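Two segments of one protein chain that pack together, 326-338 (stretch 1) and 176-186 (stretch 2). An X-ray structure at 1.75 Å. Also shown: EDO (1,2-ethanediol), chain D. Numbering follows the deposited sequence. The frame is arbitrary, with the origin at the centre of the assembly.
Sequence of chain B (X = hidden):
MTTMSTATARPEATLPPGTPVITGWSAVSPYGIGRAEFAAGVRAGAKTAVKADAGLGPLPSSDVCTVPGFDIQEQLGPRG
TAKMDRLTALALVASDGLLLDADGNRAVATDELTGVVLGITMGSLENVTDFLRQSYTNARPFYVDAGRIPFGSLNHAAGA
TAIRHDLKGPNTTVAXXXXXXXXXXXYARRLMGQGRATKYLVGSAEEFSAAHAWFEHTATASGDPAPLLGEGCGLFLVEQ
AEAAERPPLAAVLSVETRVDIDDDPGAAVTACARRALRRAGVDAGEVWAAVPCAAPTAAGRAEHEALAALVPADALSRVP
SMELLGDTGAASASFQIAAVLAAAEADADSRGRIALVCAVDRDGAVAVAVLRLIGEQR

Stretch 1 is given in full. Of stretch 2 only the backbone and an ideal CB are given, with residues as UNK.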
# COMPACT_ATOMS: atom_id res chain seq x y z
N GLY B 326 8.12 -14.27 -18.60
CA GLY B 326 6.76 -14.46 -18.25
C GLY B 326 6.16 -13.18 -17.72
O GLY B 326 6.80 -12.12 -17.70
N ASP B 327 4.90 -13.30 -17.29
CA ASP B 327 4.19 -12.24 -16.66
C ASP B 327 4.68 -12.20 -15.22
O ASP B 327 4.34 -13.11 -14.47
CB ASP B 327 2.67 -12.43 -16.72
CG ASP B 327 1.87 -11.30 -16.09
OD1 ASP B 327 2.49 -10.32 -15.62
OD2 ASP B 327 0.64 -11.38 -16.08
N THR B 328 5.56 -11.24 -14.90
CA THR B 328 6.16 -11.21 -13.56
C THR B 328 5.33 -10.37 -12.60
O THR B 328 5.75 -10.09 -11.46
CB THR B 328 7.61 -10.71 -13.62
OG1 THR B 328 7.63 -9.38 -14.18
CG2 THR B 328 8.47 -11.64 -14.44
N GLY B 329 4.12 -9.98 -12.99
CA GLY B 329 3.23 -9.41 -12.01
C GLY B 329 3.81 -8.11 -11.47
O GLY B 329 4.26 -7.26 -12.24
N ALA B 330 3.81 -7.96 -10.14
CA ALA B 330 4.26 -6.74 -9.51
C ALA B 330 5.74 -6.47 -9.83
O ALA B 330 6.16 -5.31 -9.69
CB ALA B 330 4.03 -6.76 -8.02
N ALA B 331 6.51 -7.51 -10.12
CA ALA B 331 7.91 -7.31 -10.37
C ALA B 331 8.09 -6.57 -11.70
O ALA B 331 9.14 -5.98 -11.93
CB ALA B 331 8.68 -8.62 -10.36
N SER B 332 7.07 -6.65 -12.57
CA SER B 332 7.21 -6.18 -13.94
C SER B 332 7.99 -4.87 -14.06
O SER B 332 8.96 -4.88 -14.77
CB SER B 332 5.87 -6.11 -14.63
OG SER B 332 6.12 -5.80 -15.97
N ALA B 333 7.51 -3.74 -13.50
CA ALA B 333 8.09 -2.45 -13.86
C ALA B 333 9.52 -2.36 -13.34
O ALA B 333 10.33 -1.70 -13.92
CB ALA B 333 7.27 -1.27 -13.40
N SER B 334 9.80 -3.04 -12.21
CA SER B 334 11.14 -3.03 -11.69
C SER B 334 12.08 -3.81 -12.62
O SER B 334 13.21 -3.39 -12.87
CB SER B 334 11.14 -3.57 -10.26
OG SER B 334 10.38 -2.73 -9.44
N PHE B 335 11.62 -4.94 -13.13
CA PHE B 335 12.39 -5.71 -14.10
C PHE B 335 12.57 -4.88 -15.36
O PHE B 335 13.65 -4.86 -15.91
CB PHE B 335 11.75 -7.04 -14.41
CG PHE B 335 11.87 -8.07 -13.34
CD1 PHE B 335 12.72 -7.89 -12.26
CD2 PHE B 335 11.16 -9.24 -13.42
CE1 PHE B 335 12.84 -8.86 -11.28
CE2 PHE B 335 11.26 -10.20 -12.44
CZ PHE B 335 12.14 -10.02 -11.40
N GLN B 336 11.57 -4.05 -15.68
CA GLN B 336 11.67 -3.22 -16.89
C GLN B 336 12.77 -2.15 -16.75
O GLN B 336 13.59 -1.99 -17.67
CB GLN B 336 10.32 -2.60 -17.23
CG GLN B 336 9.36 -3.65 -17.71
CD GLN B 336 7.96 -3.12 -17.66
OE1 GLN B 336 7.12 -3.59 -16.94
NE2 GLN B 336 7.73 -2.10 -18.46
N ILE B 337 12.77 -1.47 -15.62
CA ILE B 337 13.74 -0.49 -15.30
C ILE B 337 15.11 -1.18 -15.22
O ILE B 337 16.05 -0.72 -15.80
CB ILE B 337 13.38 0.27 -14.02
CG1 ILE B 337 12.13 1.13 -14.21
CG2 ILE B 337 14.57 1.09 -13.59
CD1 ILE B 337 11.61 1.74 -12.95
N ALA B 338 15.21 -2.30 -14.52
CA ALA B 338 16.46 -3.07 -14.45
C ALA B 338 16.95 -3.50 -15.84
O ALA B 338 18.17 -3.45 -16.08
CB ALA B 338 16.33 -4.25 -13.54
N UNK B 176 -0.83 -2.53 -6.77
CA UNK B 176 -0.88 -1.99 -8.11
C UNK B 176 -0.47 -2.99 -9.16
O UNK B 176 -0.54 -2.71 -10.36
CB UNK B 176 0.01 -0.75 -8.21
N UNK B 177 0.03 -4.16 -8.74
CA UNK B 177 0.39 -5.15 -9.71
C UNK B 177 1.49 -4.68 -10.65
O UNK B 177 2.55 -4.21 -10.23
CB UNK B 177 -0.85 -5.56 -10.51
N UNK B 178 1.28 -4.81 -11.97
CA UNK B 178 2.36 -4.49 -12.88
C UNK B 178 2.84 -3.04 -12.79
O UNK B 178 3.98 -2.76 -13.16
CB UNK B 178 1.91 -4.79 -14.31
N UNK B 179 1.99 -2.11 -12.33
CA UNK B 179 2.40 -0.71 -12.28
C UNK B 179 3.06 -0.42 -10.93
O UNK B 179 3.49 0.72 -10.72
CB UNK B 179 1.20 0.22 -12.51
N UNK B 180 3.05 -1.40 -10.01
CA UNK B 180 3.35 -1.10 -8.60
C UNK B 180 4.80 -0.59 -8.46
O UNK B 180 5.08 0.20 -7.55
CB UNK B 180 3.14 -2.34 -7.73
N UNK B 181 5.73 -1.10 -9.26
CA UNK B 181 7.14 -0.60 -9.20
C UNK B 181 7.23 0.87 -9.54
O UNK B 181 8.01 1.62 -8.96
CB UNK B 181 8.04 -1.39 -10.16
N UNK B 182 6.38 1.33 -10.47
CA UNK B 182 6.36 2.74 -10.83
C UNK B 182 5.62 3.58 -9.79
O UNK B 182 6.02 4.68 -9.57
CB UNK B 182 5.71 2.92 -12.20
N UNK B 183 4.54 3.08 -9.20
CA UNK B 183 3.87 3.75 -8.11
C UNK B 183 4.87 3.89 -6.96
O UNK B 183 4.93 4.92 -6.33
CB UNK B 183 2.62 2.99 -7.68
N UNK B 184 5.65 2.83 -6.74
CA UNK B 184 6.61 2.85 -5.66
C UNK B 184 7.65 3.94 -5.96
O UNK B 184 8.06 4.67 -5.10
CB UNK B 184 7.27 1.48 -5.49
N UNK B 185 8.10 3.96 -7.22
CA UNK B 185 9.15 4.87 -7.62
C UNK B 185 8.65 6.30 -7.43
O UNK B 185 9.37 7.18 -6.96
CB UNK B 185 9.58 4.62 -9.07
N UNK B 186 7.39 6.54 -7.82
CA UNK B 186 6.86 7.88 -7.74
C UNK B 186 6.65 8.28 -6.27
O UNK B 186 6.88 9.44 -5.85
CB UNK B 186 5.55 7.98 -8.53
C1 EDO D . -5.16 -6.04 -18.59
O1 EDO D . -3.82 -6.51 -18.30
C2 EDO D . -6.25 -7.07 -18.90
O2 EDO D . -6.90 -6.54 -20.06

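Position 176 has a phi of 123° and a psi of -7°, a region that by itself favours glycine, and an ideal CB here has nothing of stretch 1 within 5.5 Å. Backbone, not contact, makes the choice, and the residue is Gly176. Position 177 repeats the lesson with phi 62° and psi -128°. Its CB would point away from stretch 1, and the two backbones lie so close that its CA is 4.2 Å from the CA of Ala330. Glycine again suits best, and Gly177 it is; its carbonyl O sits 3.1 Å from CA of Ala330 in a nearly straight CA-H...O contact.

At position 178 the CA-to-CB bond runs sideways, and its CB lies 4.2 Å from CB of Ser332 and 4.0 Å from O of Gly329; the CA gives a second CA-H...O contact, 3.4 Å to O of Gly329. What stretch 1 offers is a carboxylate some way beyond the CB, that of Asp327, whose OD1 is held by N of Gly329 at 3.1 Å. A long basic side chain would suit: lysine could supply one charge, whereas arginine could engage both oxygens. The residue is Arg178. Its NE donates to OD1 of Asp327 at 2.9 Å and its NH2 to OD2 of Asp327 at 2.7 Å, so the salt bridge is a two-pronged one along an edge of the guanidinium. NH1, which is hydrogen-bonded elsewhere in the structure, also makes a weak hydrogen bond to O1 of the bound ethanediol, 3.3 Å away.

Position 179 points away and meets nothing of stretch 1, leaving many side chains possible; it is Val179.

Position 180 looks sideways, its CB 4.5 Å from that of Ala330. Something small is indicated, such as alanine, serine or perhaps threonine. Ser180, in the p rotamer, packs its OG 3.5 Å from CB of Ala330 while turning back to donate to O of Gly177 at 2.8 Å.

At position 181 a CB would point toward stretch 1, where the helices approach. An ideal CB would lie 2.8 Å from OG of Ser334, a clash, and a tight 3.3 Å from CB of Ala333. Although phi and psi are ordinary helical values, the space calls for glycine. Gly181 lets its CA come within 4.3 Å of CB of Ala333, and a water bridges the backbones, accepting from N of Gly181 and N of Ala333, each at 2.9 Å.

Position 182 starts sideways, but apolar surface from Ala333 and Ile337 lies within reach of a long apolar side chain; leucine, methionine or perhaps isoleucine could use it. Leu182 brings CG to 3.5 Å from CB of Ala333 and CD2 to 3.7 Å from CD1 of Ile337.

Positions 183 and 184 are out of reach and unconstrained by stretch 1; they are Leu183 and Ala184.

Position 185 points toward stretch 1 again, with its CB 5.2 Å from CD1 of Ile337, room for a medium-sized apolar group. Leu185 uses it, CD2 resting 3.9 Å from CD1 of Ile337.

Position 186 is out of reach and holds Asn186, whose amide is hydrogen-bonded elsewhere in the structure.

Stretch 2 176-186: GGRVSGLLALN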
# COMPACT_ATOMS: atom_id res chain seq x y z
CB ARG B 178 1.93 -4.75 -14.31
CG ARG B 178 1.51 -6.17 -14.54
CD ARG B 178 1.82 -6.55 -15.98
NE ARG B 178 1.14 -7.79 -16.24
CZ ARG B 178 -0.17 -7.89 -16.49
NH1 ARG B 178 -0.91 -6.80 -16.69
NH2 ARG B 178 -0.73 -9.09 -16.58
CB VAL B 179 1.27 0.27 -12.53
CG1 VAL B 179 0.72 0.06 -13.93
CG2 VAL B 179 0.20 0.21 -11.45
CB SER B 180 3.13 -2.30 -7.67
OG SER B 180 4.06 -3.31 -8.02
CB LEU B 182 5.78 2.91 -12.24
CG LEU B 182 6.55 2.17 -13.31
CD1 LEU B 182 5.98 2.40 -14.72
CD2 LEU B 182 8.00 2.62 -13.31
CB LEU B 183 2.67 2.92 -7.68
CG LEU B 183 1.56 2.79 -8.71
CD1 LEU B 183 0.46 1.95 -8.12
CD2 LEU B 183 1.01 4.15 -9.12
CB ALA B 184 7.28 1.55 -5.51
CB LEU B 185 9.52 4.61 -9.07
CG LEU B 185 10.59 5.52 -9.63
CD1 LEU B 185 11.84 5.51 -8.77
CD2 LEU B 185 10.92 5.09 -11.03
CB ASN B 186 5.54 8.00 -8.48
CG ASN B 186 5.31 9.44 -8.88
OD1 ASN B 186 6.24 10.08 -9.36
ND2 ASN B 186 4.08 9.87 -8.75
O HOH W 1 5.72 -3.25 -11.25
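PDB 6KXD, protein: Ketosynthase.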